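Local atomic coordinates of tubulin binding cofactor C (Leishmania major, PDB entry 5AJ8), a protein that probably acts as a chaperone in tubulin folding, the crystallised chain being its C-terminal, TBCC-family domain. Residues A[62-67]-A[79-84]; A[93-98]-A[134-139]. The protein carries 1 engineered substitution. One frame throughout, in Å; residues are numbered along the deposited sequence.

Contact 1. Residues A[62-67]-A[79-84]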
ATOM      1  N   CYS A  62       1.035  -6.183   2.338  1.00  9.43           N
ATOM      2  CA  CYS A  62      -0.149  -7.010   2.503  1.00  9.59           C
ATOM      3  C   CYS A  62      -0.036  -8.340   1.773  1.00  9.79           C
ATOM      4  O   CYS A  62       0.892  -8.550   0.996  1.00 10.05           O
ATOM      5  CB  CYS A  62      -1.390  -6.248   2.039  1.00 10.21           C
ATOM      6  SG  CYS A  62      -1.292  -5.643   0.337  1.00 12.01           S
ATOM      7  N   HIS A  63      -0.947  -9.261   2.067  1.00  9.67           N
ATOM      8  CA  HIS A  63      -1.025 -10.554   1.370  1.00 10.13           C
ATOM      9  C   HIS A  63      -1.697 -10.461  -0.003  1.00 10.12           C
ATOM     10  O   HIS A  63      -1.235 -11.080  -1.006  1.00 10.41           O
ATOM     11  CB  HIS A  63      -1.815 -11.540   2.213  1.00 10.25           C
ATOM     12  CG  HIS A  63      -1.146 -11.920   3.469  1.00 10.67           C
ATOM     13  ND1 HIS A  63      -1.603 -12.946   4.271  1.00 11.97           N
ATOM     14  CD2 HIS A  63      -0.058 -11.410   4.088  1.00 10.77           C
ATOM     15  CE1 HIS A  63      -0.832 -13.037   5.339  1.00 11.80           C
ATOM     16  NE2 HIS A  63       0.113 -12.118   5.248  1.00 11.16           N
ATOM     17  N   GLN A  64      -2.799  -9.697  -0.048  1.00 10.66           N
ATOM     18  CA  GLN A  64      -3.492  -9.361  -1.290  1.00 10.45           C
ATOM     19  C   GLN A  64      -3.802  -7.872  -1.332  1.00 10.31           C
ATOM     20  O   GLN A  64      -4.073  -7.279  -0.295  1.00 10.41           O
ATOM     21  CB  GLN A  64      -4.778 -10.153  -1.424  1.00 11.05           C
ATOM     22  CG  GLN A  64      -4.593 -11.659  -1.433  1.00 12.24           C
ATOM     23  CD  GLN A  64      -4.714 -12.283  -0.062  1.00 12.85           C
ATOM     24  OE1 GLN A  64      -5.193 -11.667   0.870  1.00 13.51           O
ATOM     25  NE2 GLN A  64      -4.227 -13.497   0.071  1.00 14.72           N
ATOM     26  N   LEU A  65      -3.738  -7.281  -2.524  1.00  9.88           N
ATOM     27  CA  LEU A  65      -4.019  -5.874  -2.727  1.00 10.69           C
ATOM     28  C   LEU A  65      -5.015  -5.725  -3.869  1.00 11.76           C
ATOM     29  O   LEU A  65      -4.791  -6.240  -4.955  1.00 11.31           O
ATOM     30  CB  LEU A  65      -2.754  -5.077  -3.041  1.00 10.44           C
ATOM     31  CG  LEU A  65      -2.908  -3.569  -3.298  1.00 11.22           C
ATOM     32  CD1 LEU A  65      -3.586  -2.859  -2.148  1.00 11.64           C
ATOM     33  CD2 LEU A  65      -1.563  -2.905  -3.575  1.00 12.23           C
ATOM     34  N   ARG A  66      -6.133  -5.066  -3.603  1.00 12.12           N
ATOM     35  CA  ARG A  66      -7.099  -4.780  -4.661  1.00 13.78           C
ATOM     36  C   ARG A  66      -7.532  -3.317  -4.649  1.00 13.17           C
ATOM     37  O   ARG A  66      -7.850  -2.754  -3.608  1.00 12.51           O
ATOM     38  CB  ARG A  66      -8.308  -5.707  -4.566  1.00 15.01           C
ATOM     39  CG  ARG A  66      -9.329  -5.454  -5.674  1.00 17.66           C
ATOM     40  CD  ARG A  66     -10.071  -6.716  -6.080  1.00 20.50           C
ATOM     41  NE  ARG A  66     -11.015  -6.506  -7.190  1.00 21.78           N
ATOM     42  CZ  ARG A  66     -11.607  -7.497  -7.860  1.00 25.49           C
ATOM     43  NH1 ARG A  66     -11.341  -8.775  -7.574  1.00 26.97           N
ATOM     44  NH2 ARG A  66     -12.478  -7.227  -8.809  1.00 26.96           N
ATOM     45  N   LEU A  67      -7.558  -2.717  -5.820  1.00 13.53           N
ATOM     46  CA  LEU A  67      -7.987  -1.325  -5.964  1.00 14.87           C
ATOM     47  C   LEU A  67      -9.135  -1.203  -6.977  1.00 15.28           C
ATOM     48  O   LEU A  67      -9.098  -1.802  -8.050  1.00 17.48           O
ATOM     49  CB  LEU A  67      -6.824  -0.434  -6.374  1.00 14.84           C
ATOM     50  CG  LEU A  67      -5.695  -0.315  -5.343  1.00 16.32           C
ATOM     51  CD1 LEU A  67      -4.512  -1.149  -5.776  1.00 16.59           C
ATOM     52  CD2 LEU A  67      -5.263   1.125  -5.194  1.00 18.30           C
ATOM     53  N   CYS A  79       3.683  -6.962  -1.717  1.00 11.31           N
ATOM     54  CA  CYS A  79       2.525  -7.833  -1.740  1.00 11.34           C
ATOM     55  C   CYS A  79       2.911  -9.273  -1.980  1.00 10.43           C
ATOM     56  O   CYS A  79       3.715  -9.537  -2.844  1.00  9.95           O
ATOM     57  CB  CYS A  79       1.581  -7.403  -2.863  1.00 12.12           C
ATOM     58  SG  CYS A  79      -0.076  -8.106  -2.667  1.00 15.99           S
ATOM     59  N   ALA A  80       2.280 -10.195  -1.257  1.00 10.23           N
ATOM     60  CA  ALA A  80       2.515 -11.625  -1.435  1.00 11.19           C
ATOM     61  C   ALA A  80       1.954 -12.112  -2.753  1.00 11.84           C
ATOM     62  O   ALA A  80       2.326 -13.162  -3.202  1.00 11.83           O
ATOM     63  CB  ALA A  80       1.904 -12.429  -0.305  1.00 11.58           C
ATOM     64  N   SER A  81       1.025 -11.359  -3.351  1.00 11.56           N
ATOM     65  CA  SER A  81       0.468 -11.739  -4.648  1.00 12.38           C
ATOM     66  C   SER A  81       0.436 -10.539  -5.614  1.00 12.39           C
ATOM     67  O   SER A  81       0.739  -9.418  -5.229  1.00 12.94           O
ATOM     68  CB  SER A  81      -0.920 -12.390  -4.474  1.00 12.36           C
ATOM     69  OG  SER A  81      -1.819 -11.580  -3.708  1.00 12.59           O
ATOM     70  N   THR A  82       0.086 -10.778  -6.866  1.00 12.02           N
ATOM     71  CA  THR A  82      -0.054  -9.689  -7.826  1.00 12.25           C
ATOM     72  C   THR A  82      -1.241  -8.734  -7.484  1.00 10.94           C
ATOM     73  O   THR A  82      -2.357  -9.165  -7.348  1.00 10.87           O
ATOM     74  CB  THR A  82      -0.186 -10.281  -9.241  1.00 13.35           C
ATOM     75  OG1 THR A  82       1.037 -10.947  -9.561  1.00 13.30           O
ATOM     76  CG2 THR A  82      -0.446  -9.197 -10.262  1.00 13.41           C
ATOM     77  N   PRO A  83      -0.976  -7.439  -7.298  1.00 10.66           N
ATOM     78  CA  PRO A  83      -2.075  -6.484  -7.103  1.00 10.40           C
ATOM     79  C   PRO A  83      -3.073  -6.512  -8.248  1.00 11.06           C
ATOM     80  O   PRO A  83      -2.676  -6.709  -9.410  1.00 10.67           O
ATOM     81  CB  PRO A  83      -1.351  -5.133  -7.037  1.00 10.37           C
ATOM     82  CG  PRO A  83       0.022  -5.468  -6.532  1.00 10.64           C
ATOM     83  CD  PRO A  83       0.342  -6.798  -7.146  1.00 10.76           C
ATOM     84  N   ILE A  84      -4.358  -6.386  -7.922  1.00 11.71           N
ATOM     85  CA  ILE A  84      -5.440  -6.351  -8.911  1.00 13.00           C
ATOM     86  C   ILE A  84      -6.009  -4.933  -8.951  1.00 12.73           C
ATOM     87  O   ILE A  84      -6.324  -4.363  -7.904  1.00 11.22           O
ATOM     88  CB  ILE A  84      -6.574  -7.352  -8.559  1.00 15.63           C
ATOM     89  CG1 ILE A  84      -6.048  -8.795  -8.576  1.00 17.67           C
ATOM     90  CG2 ILE A  84      -7.722  -7.232  -9.543  1.00 18.75           C
ATOM     91  CD1 ILE A  84      -7.038  -9.853  -8.120  1.00 19.36           C
TER
HETATM   92  O   HOH W   1      -3.148  -9.303  -4.617  1.00  9.39           O
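Arg66 crosses Ile84 at a slant on the outer face of the coil. Arg66 CB is 4.1 Å from Ile84 O, and Arg66 CG, anti to the backbone N (chi1 -179°), is 3.9 Å from the same Ile84 O. The chain bends at chi2, which places CD, and beyond it Arg66 NE comes to 4.1 Å from Ile84 CG2. That methyl sits over one guanidinium face, displaced toward the rim, while NH2 reaches on to a salt bridge with Glu86. Beneath this pair the backbones join as parallel strands: Ile84 N donates to Leu65 O at 3.0 Å, and Leu67 N donates to Ile84 O at 2.9 Å, the latter nearly along the C=O axis.

At the other end Ala80 N bonds to Cys62 O (3.1 Å), but the pairing there is one residue out of step with that at Arg66, and segment 79-84, one residue longer between the two pairings, bows away. Polar contacts bridge much of the bow. Ser81 OG donates to His63 O at 2.8 Å, on a lone pair in the carbonyl plane. One water accepts from Leu65 N and donates to both Ser81 OG and Thr82 O. Inside, Leu65 CD2 packs on Pro83 CB at 4.1 Å.

This is the stacking of successive coils in a right-handed parallel beta-helix. Strand 64-68 is paired with strand 47-51 on its other side, through Ala48 and Leu50, while Leu65 and Leu67 meet Met75 of strand 73-79 across the interior.

Contact 2. Residues A[93-98]-A[134-139]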
ATOM      1  N   PHE A  93       3.320   2.286  -9.682  1.00  9.27           N
ATOM      2  CA  PHE A  93       3.760   1.331  -8.653  1.00  9.11           C
ATOM      3  C   PHE A  93       5.240   1.355  -8.360  1.00  9.20           C
ATOM      4  O   PHE A  93       6.077   1.369  -9.248  1.00  9.73           O
ATOM      5  CB  PHE A  93       3.350  -0.093  -9.025  1.00  9.20           C
ATOM      6  CG  PHE A  93       1.878  -0.336  -8.896  1.00  9.07           C
ATOM      7  CD1 PHE A  93       1.015   0.097  -9.865  1.00  9.26           C
ATOM      8  CD2 PHE A  93       1.371  -0.993  -7.786  1.00  9.24           C
ATOM      9  CE1 PHE A  93      -0.341  -0.122  -9.747  1.00  9.59           C
ATOM     10  CE2 PHE A  93       0.021  -1.198  -7.637  1.00  9.50           C
ATOM     11  CZ  PHE A  93      -0.843  -0.760  -8.619  1.00  9.56           C
ATOM     12  N   GLY A  94       5.533   1.329  -7.075  1.00  8.94           N
ATOM     13  CA  GLY A  94       6.884   1.316  -6.559  1.00  9.39           C
ATOM     14  C   GLY A  94       6.966   0.347  -5.389  1.00  9.22           C
ATOM     15  O   GLY A  94       5.959  -0.273  -5.002  1.00  8.63           O
ATOM     16  N   PRO A  95       8.171   0.194  -4.834  1.00  9.46           N
ATOM     17  CA  PRO A  95       8.417  -0.672  -3.691  1.00  9.26           C
ATOM     18  C   PRO A  95       8.192  -0.006  -2.321  1.00  8.88           C
ATOM     19  O   PRO A  95       8.457   1.203  -2.129  1.00  8.82           O
ATOM     20  CB  PRO A  95       9.890  -1.004  -3.861  1.00 10.04           C
ATOM     21  CG  PRO A  95      10.476   0.284  -4.366  1.00 10.50           C
ATOM     22  CD  PRO A  95       9.422   0.805  -5.333  1.00 10.08           C
ATOM     23  N   TYR A  96       7.751  -0.828  -1.378  1.00  8.79           N
ATOM     24  CA  TYR A  96       7.445  -0.426   0.011  1.00  8.86           C
ATOM     25  C   TYR A  96       8.675   0.135   0.745  1.00 10.07           C
ATOM     26  O   TYR A  96       8.558   0.966   1.662  1.00  9.83           O
ATOM     27  CB  TYR A  96       6.908  -1.662   0.734  1.00  8.58           C
ATOM     28  CG  TYR A  96       6.344  -1.508   2.123  1.00  8.68           C
ATOM     29  CD1 TYR A  96       5.255  -0.676   2.374  1.00  8.67           C
ATOM     30  CD2 TYR A  96       6.866  -2.239   3.179  1.00  9.16           C
ATOM     31  CE1 TYR A  96       4.701  -0.578   3.628  1.00  8.96           C
ATOM     32  CE2 TYR A  96       6.322  -2.149   4.441  1.00  9.49           C
ATOM     33  CZ  TYR A  96       5.239  -1.316   4.664  1.00  9.38           C
ATOM     34  OH  TYR A  96       4.691  -1.233   5.915  1.00  9.66           O
ATOM     35  N   ARG A  97       9.846  -0.324   0.338  1.00 11.04           N
ATOM     36  CA  ARG A  97      11.089   0.145   0.911  1.00 12.61           C
ATOM     37  C   ARG A  97      11.286   1.687   0.774  1.00 12.79           C
ATOM     38  O   ARG A  97      12.080   2.261   1.502  1.00 12.16           O
ATOM     39  CB  ARG A  97      12.284  -0.628   0.323  1.00 13.74           C
ATOM     40  CG  ARG A  97      12.514  -0.399  -1.153  1.00 14.37           C
ATOM     41  CD  ARG A  97      13.689  -1.208  -1.688  1.00 16.10           C
ATOM     42  NE  ARG A  97      13.785  -1.057  -3.138  1.00 17.63           N
ATOM     43  CZ  ARG A  97      13.395  -1.955  -4.052  1.00 19.72           C
ATOM     44  NH1 ARG A  97      12.893  -3.140  -3.698  1.00 20.11           N
ATOM     45  NH2 ARG A  97      13.533  -1.675  -5.355  1.00 20.56           N
ATOM     46  N   CYS A  98      10.553   2.340  -0.143  1.00 12.28           N
ATOM     47  CA  CYS A  98      10.554   3.809  -0.210  1.00 12.85           C
ATOM     48  C   CYS A  98      10.028   4.462   1.064  1.00 12.32           C
ATOM     49  O   CYS A  98      10.279   5.642   1.286  1.00 12.67           O
ATOM     50  CB  CYS A  98       9.735   4.317  -1.415  1.00 12.90           C
ATOM     51  SG  CYS A  98      10.480   3.798  -2.977  1.00 13.85           S
ATOM     52  N   GLN A 134       9.342  -8.025  -5.267  1.00 15.18           N
ATOM     53  CA  GLN A 134       9.213  -7.481  -6.619  1.00 16.70           C
ATOM     54  C   GLN A 134       7.848  -7.716  -7.282  1.00 15.86           C
ATOM     55  O   GLN A 134       7.697  -7.451  -8.459  1.00 16.31           O
ATOM     56  CB  GLN A 134      10.387  -7.974  -7.507  1.00 18.94           C
ATOM     57  CG  GLN A 134      11.776  -7.501  -6.988  1.00 19.76           C
ATOM     58  CD  GLN A 134      11.902  -5.961  -6.864  1.00 21.02           C
ATOM     59  OE1 GLN A 134      12.191  -5.402  -5.786  1.00 19.43           O
ATOM     60  NE2 GLN A 134      11.661  -5.272  -7.975  1.00 21.45           N
ATOM     61  N   ASN A 135       6.845  -8.162  -6.528  1.00 15.08           N
ATOM     62  CA  ASN A 135       5.491  -8.293  -7.076  1.00 15.34           C
ATOM     63  C   ASN A 135       4.860  -6.968  -7.501  1.00 15.28           C
ATOM     64  O   ASN A 135       3.952  -6.957  -8.321  1.00 15.75           O
ATOM     65  CB  ASN A 135       4.560  -9.016  -6.097  1.00 15.05           C
ATOM     66  CG  ASN A 135       4.839 -10.515  -6.021  1.00 17.02           C
ATOM     67  OD1 ASN A 135       5.482 -11.083  -6.908  1.00 18.57           O
ATOM     68  ND2 ASN A 135       4.354 -11.156  -4.975  1.00 16.91           N
ATOM     69  N   TYR A 136       5.363  -5.855  -6.994  1.00 14.98           N
ATOM     70  CA  TYR A 136       4.823  -4.552  -7.397  1.00 15.08           C
ATOM     71  C   TYR A 136       5.028  -4.204  -8.887  1.00 15.00           C
ATOM     72  O   TYR A 136       4.359  -3.316  -9.387  1.00 14.80           O
ATOM     73  CB  TYR A 136       5.388  -3.429  -6.515  1.00 14.55           C
ATOM     74  CG  TYR A 136       6.803  -3.093  -6.808  1.00 14.62           C
ATOM     75  CD1 TYR A 136       7.830  -3.758  -6.163  1.00 14.89           C
ATOM     76  CD2 TYR A 136       7.137  -2.113  -7.725  1.00 15.31           C
ATOM     77  CE1 TYR A 136       9.140  -3.470  -6.430  1.00 14.65           C
ATOM     78  CE2 TYR A 136       8.466  -1.824  -7.991  1.00 15.37           C
ATOM     79  CZ  TYR A 136       9.450  -2.511  -7.326  1.00 14.81           C
ATOM     80  OH  TYR A 136      10.764  -2.247  -7.577  1.00 16.26           O
ATOM     81  N   VAL A 137       5.972  -4.842  -9.581  1.00 15.91           N
ATOM     82  CA  VAL A 137       6.199  -4.524 -10.995  1.00 16.92           C
ATOM     83  C   VAL A 137       5.177  -5.225 -11.894  1.00 17.74           C
ATOM     84  O   VAL A 137       5.098  -4.921 -13.046  1.00 16.97           O
ATOM     85  CB  VAL A 137       7.639  -4.820 -11.506  1.00 18.49           C
ATOM     86  CG1 VAL A 137       8.680  -4.146 -10.618  1.00 20.00           C
ATOM     87  CG2 VAL A 137       7.902  -6.320 -11.625  1.00 18.87           C
ATOM     88  N   LYS A 138       4.401  -6.159 -11.353  1.00 20.38           N
ATOM     89  CA  LYS A 138       3.379  -6.829 -12.135  1.00 20.86           C
ATOM     90  C   LYS A 138       2.009  -6.527 -11.518  1.00 18.79           C
ATOM     91  O   LYS A 138       1.810  -6.688 -10.330  1.00 25.47           O
ATOM     92  CB  LYS A 138       3.648  -8.324 -12.274  1.00 23.63           C
ATOM     93  CG  LYS A 138       2.531  -9.068 -13.004  1.00 29.12           C
ATOM     94  CD  LYS A 138       3.017 -10.362 -13.638  1.00 34.25           C
ATOM     95  CE  LYS A 138       2.172 -10.779 -14.837  1.00 41.33           C
ATOM     96  NZ  LYS A 138       1.159 -11.834 -14.535  1.00 44.44           N
ATOM     97  N   VAL A 139       1.101  -6.004 -12.329  1.00 15.79           N
ATOM     98  CA  VAL A 139      -0.219  -5.586 -11.858  1.00 14.68           C
ATOM     99  C   VAL A 139      -1.243  -6.238 -12.759  1.00 13.30           C
ATOM    100  O   VAL A 139      -1.011  -6.394 -13.956  1.00 14.91           O
ATOM    101  CB  VAL A 139      -0.352  -4.044 -11.862  1.00 14.19           C
ATOM    102  CG1 VAL A 139      -1.784  -3.603 -11.597  1.00 14.19           C
ATOM    103  CG2 VAL A 139       0.608  -3.435 -10.839  1.00 14.34           C
TER
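Tyr136 lays its ring flat on the Gly94-Pro95 peptide. The Gly94 carbonyl carbon is 3.4 Å from Tyr136 CD2, near the rim, and Pro95 N lies over the ring centre. CG of the tyrosine stands between its own backbone N and carbonyl carbon (chi1 74°), which puts Tyr136 CG 3.5 Å from Gly94 O; the opposite face of the ring carries CG1 of the adjoining Val137. Pro95 crosses the same face as Gly94 obliquely in a CH-pi contact, Pro95 CB approaching Tyr136 CE1 at 3.6 Å.

Pro95 CB also sits over the centre of the Arg97 guanidinium, so the proline is held between two flat groups whose planes stand 74° apart. The guanidinium uses its edge for Gln134: Arg97 NH1 donates to Gln134 OE1 at 3.2 Å in an almost straight bond, with amide and guanidinium nearly coplanar. The other end of that amide turns back, Gln134 NE2 donating to Tyr136 OH at 3.2 Å. Glu133 forms a salt bridge with the same NH1, which should fix the arginine further at this outer side.

Deeper in, Phe93 and Val139 meet tip to tip. Val139 CG2 sits 3.6 Å from the centroid of the Phe93 ring, only 9° off its normal, a CH-pi contact squarely over the face. Phe93 CB touches Tyr136 O at 3.4 Å.

The contact thus joins a connecting segment to a coil strand of the beta-helix. Strand 91-95 runs between strands 73-79 and 153-155, bonded to them through Gly94 and Phe93 respectively. Against it packs the 3-10 segment 135-137, which lies between helix 129-132 and strand 140-141; Tyr136 also packs on Val77, Val139 on Trp153, and helix 116-122 meets Arg97 through His116.

How the contacts relate
Contact 1 is backbone work: neighbouring coils of the beta-helix joined by backbone hydrogen bonds, a serine and a water, partly buried, with an arginine and an isoleucine on its outer surface. Contact 2 is more buried and rests on side chains, aromatic faces packed by proline and valine, with an arginine-glutamine bond at its exposed margin; no backbone hydrogen bond joins its two segments. The first pairs sequence-near coils, the second brings a later non-strand segment onto strand 91-95. They meet directly: Asn135 ND2 probably hydrogen-bonds to Cys79 O, and Lys138 O packs against Thr82 and Pro83, so segment 134-139 borders both.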